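Local coordinates for protein MAU2 chromatid cohesion factor homolog (Saccharomyces cerevisiae, PDB 4XDN) that forms a complex with SCC2 that is required for the association of cohesin with chromosomes, and so takes part in sister chromatid cohesion, at residues 54-59 / 367-372; 61-66 / 92-97. One frame throughout, in Å; residues are numbered along the deposited sequence.

Contact 1 (54-59 / 367-372); sequences EGLKQY and VSMNEL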
loop_
_atom_site.group_PDB
_atom_site.type_symbol
_atom_site.label_atom_id
_atom_site.label_comp_id
_atom_site.label_asym_id
_atom_site.label_seq_id
_atom_site.Cartn_x
_atom_site.Cartn_y
_atom_site.Cartn_z
ATOM N N GLU A 54 9.475 -28.728 15.452
ATOM C CA GLU A 54 10.814 -29.249 15.692
ATOM C C GLU A 54 11.875 -28.337 15.083
ATOM O O GLU A 54 12.849 -27.977 15.742
ATOM C CB GLU A 54 10.940 -30.664 15.120
ATOM C CG GLU A 54 12.338 -31.266 15.198
ATOM C CD GLU A 54 12.839 -31.421 16.622
ATOM O OE1 GLU A 54 12.011 -31.377 17.558
ATOM O OE2 GLU A 54 14.064 -31.590 16.805
ATOM N N GLY A 55 11.674 -27.962 13.824
ATOM C CA GLY A 55 12.615 -27.106 13.130
ATOM C C GLY A 55 12.671 -25.720 13.742
ATOM O O GLY A 55 13.720 -25.077 13.757
ATOM N N LEU A 56 11.534 -25.261 14.251
ATOM C CA LEU A 56 11.453 -23.950 14.882
ATOM C C LEU A 56 12.231 -23.948 16.194
ATOM O O LEU A 56 12.882 -22.961 16.539
ATOM C CB LEU A 56 9.991 -23.567 15.125
ATOM C CG LEU A 56 9.678 -22.094 15.388
ATOM C CD1 LEU A 56 10.017 -21.226 14.179
ATOM C CD2 LEU A 56 8.212 -21.939 15.763
ATOM N N LYS A 57 12.160 -25.062 16.917
ATOM C CA LYS A 57 12.897 -25.224 18.165
ATOM C C LYS A 57 14.397 -25.252 17.912
ATOM O O LYS A 57 15.177 -24.681 18.673
ATOM C CB LYS A 57 12.467 -26.505 18.880
ATOM C CG LYS A 57 11.085 -26.429 19.501
ATOM C CD LYS A 57 10.684 -27.746 20.140
ATOM C CE LYS A 57 11.513 -28.021 21.393
ATOM N NZ LYS A 57 11.095 -29.302 22.050
ATOM N N GLN A 58 14.797 -25.918 16.834
ATOM C CA GLN A 58 16.204 -26.006 16.471
ATOM C C GLN A 58 16.739 -24.656 16.015
ATOM O O GLN A 58 17.851 -24.268 16.377
ATOM C CB GLN A 58 16.411 -27.044 15.368
ATOM C CG GLN A 58 16.004 -28.452 15.761
ATOM C CD GLN A 58 17.054 -29.479 15.405
ATOM O OE1 GLN A 58 18.198 -29.398 15.857
ATOM N NE2 GLN A 58 16.675 -30.452 14.585
ATOM N N TYR A 59 15.948 -23.945 15.218
ATOM C CA TYR A 59 16.345 -22.633 14.729
ATOM C C TYR A 59 16.596 -21.679 15.888
ATOM O O TYR A 59 17.623 -21.007 15.940
ATOM C CB TYR A 59 15.279 -22.049 13.801
ATOM C CG TYR A 59 15.535 -20.605 13.427
ATOM C CD1 TYR A 59 16.360 -20.279 12.359
ATOM C CD2 TYR A 59 14.955 -19.568 14.145
ATOM C CE1 TYR A 59 16.598 -18.961 12.016
ATOM C CE2 TYR A 59 15.188 -18.247 13.810
ATOM C CZ TYR A 59 16.010 -17.950 12.745
ATOM O OH TYR A 59 16.243 -16.634 12.408
ATOM N N VAL A 367 19.617 -14.130 6.423
ATOM C CA VAL A 367 18.669 -13.254 7.094
ATOM C C VAL A 367 17.816 -14.054 8.059
ATOM O O VAL A 367 17.683 -15.272 7.925
ATOM C CB VAL A 367 17.763 -12.531 6.086
ATOM C CG1 VAL A 367 18.574 -11.547 5.265
ATOM C CG2 VAL A 367 17.055 -13.539 5.179
ATOM N N SER A 368 17.241 -13.361 9.031
ATOM C CA SER A 368 16.396 -13.999 10.025
ATOM C C SER A 368 15.256 -14.761 9.368
ATOM O O SER A 368 14.741 -14.357 8.320
ATOM C CB SER A 368 15.833 -12.957 10.991
ATOM O OG SER A 368 15.023 -13.565 11.978
ATOM N N MET A 369 14.876 -15.878 9.978
ATOM C CA MET A 369 13.667 -16.581 9.584
ATOM C C MET A 369 12.497 -15.604 9.592
ATOM O O MET A 369 11.602 -15.678 8.753
ATOM C CB MET A 369 13.399 -17.751 10.531
ATOM C CG MET A 369 12.072 -18.477 10.302
ATOM S SD MET A 369 11.555 -19.402 11.757
ATOM C CE MET A 369 11.127 -18.064 12.871
ATOM N N ASN A 370 12.519 -14.679 10.546
ATOM C CA ASN A 370 11.434 -13.724 10.711
ATOM C C ASN A 370 11.381 -12.696 9.581
ATOM O O ASN A 370 10.324 -12.140 9.293
ATOM C CB ASN A 370 11.562 -13.024 12.063
ATOM C CG ASN A 370 11.407 -13.987 13.228
ATOM O OD1 ASN A 370 10.326 -14.530 13.459
ATOM N ND2 ASN A 370 12.488 -14.199 13.971
ATOM N N GLU A 371 12.519 -12.446 8.940
ATOM C CA GLU A 371 12.540 -11.614 7.744
ATOM C C GLU A 371 11.855 -12.353 6.600
ATOM O O GLU A 371 11.048 -11.776 5.873
ATOM C CB GLU A 371 13.974 -11.238 7.358
ATOM C CG GLU A 371 14.102 -10.537 6.006
ATOM C CD GLU A 371 13.257 -9.276 5.901
ATOM O OE1 GLU A 371 13.016 -8.624 6.941
ATOM O OE2 GLU A 371 12.834 -8.935 4.774
ATOM N N LEU A 372 12.177 -13.633 6.444
ATOM C CA LEU A 372 11.539 -14.449 5.422
ATOM C C LEU A 372 10.049 -14.574 5.715
ATOM O O LEU A 372 9.230 -14.619 4.800
ATOM C CB LEU A 372 12.181 -15.834 5.347
ATOM C CG LEU A 372 13.695 -15.889 5.120
ATOM C CD1 LEU A 372 14.142 -17.334 4.944
ATOM C CD2 LEU A 372 14.122 -15.048 3.925
#
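Met369 lies over one face of the Tyr59 ring and at the same time gives its backbone N-H to the hydroxyl of that tyrosine. The bond from Met369 N to Tyr59 OH measures 2.9 Å and is close to straight, 166° at the hydrogen. From there the methionine chain runs back over the ring. Its CB sits above the rim near the phenolic end, 3.4 Å from Tyr59 CZ, as a CH-pi contact, and SD follows over the same ring, 4.4 Å from the Tyr59 centroid and 20° off the ring normal, a Met-aromatic contact. Met369 CG stands anti to the backbone N (chi1 174°), which carries the thioether back toward helix 53-76, and the bend at its last torsion brings CE round to the leucine. There Leu56 crosses the methionine at about a right angle, with its CD1 3.4 Å from Met369 SD. An unbranched, flexible thioether suits a place where one chain must follow a flat ring and still meet a branched leucine.

The hydroxyl meets the start of helix 369-398, where Ser368 is the N-cap: its OG accepts from Asn370 N at 3.1 Å, a capping bond. Serine suits this post because its short side chain can fold over the first turn to a backbone N-H two residues on that has no carbonyl partner there. Glu98, at the end of helix 81-98, hydrogen-bonds both hydroxyls, OE1 that of Tyr59 and OE2 that of Ser368, so both buried groups are satisfied. A phenylalanine in place of Tyr59 would probably keep the ring under Met369 but leave Met369 N without its acceptor and Glu98 short of one partner. Asn370 ND2 also bonds to Ser368 OG, tilted from the amide plane, and to Tyr60 OH on helix 53-76.

Contact 2 (61-66 / 92-97); sequences GLMNMS and VELLIQ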
loop_
_atom_site.group_PDB
_atom_site.type_symbol
_atom_site.label_atom_id
_atom_site.label_comp_id
_atom_site.label_asym_id
_atom_site.label_seq_id
_atom_site.Cartn_x
_atom_site.Cartn_y
_atom_site.Cartn_z
ATOM N N GLY A 61 16.920 -22.614 18.971
ATOM C CA GLY A 61 17.917 -23.242 19.813
ATOM C C GLY A 61 19.291 -22.703 19.463
ATOM O O GLY A 61 20.107 -22.418 20.342
ATOM N N LEU A 62 19.539 -22.549 18.166
ATOM C CA LEU A 62 20.800 -22.000 17.685
ATOM C C LEU A 62 20.942 -20.530 18.067
ATOM O O LEU A 62 22.001 -20.103 18.524
ATOM C CB LEU A 62 20.906 -22.161 16.168
ATOM C CG LEU A 62 21.030 -23.602 15.665
ATOM C CD1 LEU A 62 20.746 -23.670 14.177
ATOM C CD2 LEU A 62 22.413 -24.160 15.974
ATOM N N MET A 63 19.873 -19.758 17.876
ATOM C CA MET A 63 19.896 -18.336 18.202
ATOM C C MET A 63 20.093 -18.124 19.695
ATOM O O MET A 63 20.790 -17.201 20.116
ATOM C CB MET A 63 18.603 -17.657 17.748
ATOM C CG MET A 63 18.466 -17.520 16.242
ATOM S SD MET A 63 19.841 -16.626 15.494
ATOM C CE MET A 63 19.246 -16.452 13.812
ATOM N N ASN A 64 19.474 -18.986 20.494
ATOM C CA ASN A 64 19.626 -18.937 21.939
ATOM C C ASN A 64 21.092 -19.107 22.322
ATOM O O ASN A 64 21.646 -18.304 23.073
ATOM C CB ASN A 64 18.773 -20.018 22.600
ATOM C CG ASN A 64 18.640 -19.825 24.096
ATOM O OD1 ASN A 64 18.527 -18.701 24.578
ATOM N ND2 ASN A 64 18.649 -20.926 24.837
ATOM N N MET A 65 21.720 -20.148 21.785
ATOM C CA MET A 65 23.132 -20.399 22.034
ATOM C C MET A 65 23.994 -19.224 21.589
ATOM O O MET A 65 24.894 -18.809 22.312
ATOM C CB MET A 65 23.584 -21.675 21.322
ATOM C CG MET A 65 23.270 -22.944 22.089
ATOM S SD MET A 65 24.140 -23.065 23.665
ATOM C CE MET A 65 25.838 -23.145 23.107
ATOM N N SER A 66 23.716 -18.685 20.405
ATOM C CA SER A 66 24.486 -17.557 19.893
ATOM C C SER A 66 24.430 -16.375 20.855
ATOM O O SER A 66 25.455 -15.777 21.180
ATOM C CB SER A 66 23.970 -17.130 18.522
ATOM O OG SER A 66 24.632 -15.955 18.082
ATOM N N VAL A 92 22.684 -7.704 20.160
ATOM C CA VAL A 92 21.444 -6.940 20.208
ATOM C C VAL A 92 20.683 -7.075 18.895
ATOM O O VAL A 92 19.455 -7.057 18.880
ATOM C CB VAL A 92 21.720 -5.448 20.511
ATOM C CG1 VAL A 92 20.513 -4.579 20.173
ATOM C CG2 VAL A 92 22.098 -5.275 21.970
ATOM N N GLU A 93 21.420 -7.209 17.798
ATOM C CA GLU A 93 20.816 -7.429 16.491
ATOM C C GLU A 93 19.901 -8.651 16.542
ATOM O O GLU A 93 18.830 -8.666 15.933
ATOM C CB GLU A 93 21.899 -7.617 15.426
ATOM C CG GLU A 93 21.386 -7.654 13.997
ATOM C CD GLU A 93 21.131 -6.273 13.424
ATOM O OE1 GLU A 93 20.849 -6.188 12.210
ATOM O OE2 GLU A 93 21.212 -5.275 14.175
ATOM N N LEU A 94 20.325 -9.667 17.287
ATOM C CA LEU A 94 19.551 -10.898 17.417
ATOM C C LEU A 94 18.375 -10.713 18.369
ATOM O O LEU A 94 17.293 -11.247 18.134
ATOM C CB LEU A 94 20.437 -12.047 17.902
ATOM C CG LEU A 94 21.639 -12.398 17.023
ATOM C CD1 LEU A 94 22.360 -13.621 17.578
ATOM C CD2 LEU A 94 21.232 -12.634 15.577
ATOM N N LEU A 95 18.585 -9.963 19.445
ATOM C CA LEU A 95 17.505 -9.678 20.382
ATOM C C LEU A 95 16.369 -8.956 19.666
ATOM O O LEU A 95 15.193 -9.223 19.905
ATOM C CB LEU A 95 18.009 -8.831 21.552
ATOM C CG LEU A 95 19.008 -9.488 22.506
ATOM C CD1 LEU A 95 19.497 -8.474 23.525
ATOM C CD2 LEU A 95 18.392 -10.690 23.208
ATOM N N ILE A 96 16.742 -8.050 18.772
ATOM C CA ILE A 96 15.782 -7.228 18.053
ATOM C C ILE A 96 15.032 -8.035 16.991
ATOM O O ILE A 96 13.828 -7.854 16.802
ATOM C CB ILE A 96 16.493 -6.020 17.398
ATOM C CG1 ILE A 96 16.997 -5.070 18.487
ATOM C CG2 ILE A 96 15.559 -5.272 16.456
ATOM C CD1 ILE A 96 17.890 -3.953 17.981
ATOM N N GLN A 97 15.741 -8.928 16.307
ATOM C CA GLN A 97 15.171 -9.646 15.170
ATOM C C GLN A 97 14.572 -11.006 15.530
ATOM O O GLN A 97 13.736 -11.525 14.792
ATOM C CB GLN A 97 16.236 -9.839 14.090
ATOM C CG GLN A 97 16.697 -8.544 13.436
ATOM C CD GLN A 97 17.644 -8.787 12.277
ATOM O OE1 GLN A 97 17.932 -9.931 11.924
ATOM N NE2 GLN A 97 18.135 -7.708 11.678
#
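Leu94 reaches from helix 81-98 to helix 53-76, where its two methyls meet different residues: CD1 goes to Ser66 and CD2 to Met63. The leucine has more surface buried here than either partner. Its CG is anti to the carbonyl carbon (chi1 -59°), and with chi2 extended (-176°) the forked end spans the gap between segments 61-66 and 92-97, whose nearest CA atoms, those of Met63 and Leu94, are 7.5 Å apart. A leucine fits because its branch lies far enough from the backbone to touch two residues three positions apart on the facing helix.

The closer approach is to Ser66, with Leu94 CD1 3.3 Å from Ser66 OG and 4.0 Å from Ser66 CB. This is packing of a methyl against an oxygen, since the polar end of the serine is taken up by a third helix: Ser66 OG is hydrogen-bonded to Ala36 O on helix 29-45. A small residue with a hydroxyl answers both demands, leaving room for the leucine methyl while keeping its oxygen partnered in a buried place.

Met63, one turn earlier, makes the looser touch. Its SD comes 4.2 Å from Leu94 CD2, a van der Waals contact between a thioether and a methyl. The two apolar groups can pack here without any polar atom to satisfy, and no hydrogen bond links the two segments.

Helices 53-76 and 81-98 follow one another in the chain and pack as a helical hairpin, consistent with the TPR-like helical array of the SCC4/mau-2 family. Helix 29-45 lies against the same seam, where Tyr44 touches both Met63 and Leu94, while Ile67 and Phe70 of helix 53-76 extend the apolar surface around the leucine. On other faces of helix 81-98, Leu95 packs on helix 102-119 and Ile96 on helix 126-144.

Both contacts are buried although their centres lie about 29 and 33 Å from the centre of the chain, and both use helix 53-76, about 11 Å apart between centres. Contact 2 is local, pairing this helix with the next by van der Waals packing alone. Contact 1 brings in the start of a helix more than 300 residues later and adds polar chemistry, as befits a helix N-terminus, whose first N-H groups need acceptors. The two meet at the end of helix 81-98: Asn370 ND2 of contact 1 lies 3.1 Å from Gln97 O of contact 2, as packing. The chain of another protein lies within reach of both, packing on Met369 and setting a basic side chain beside Glu93.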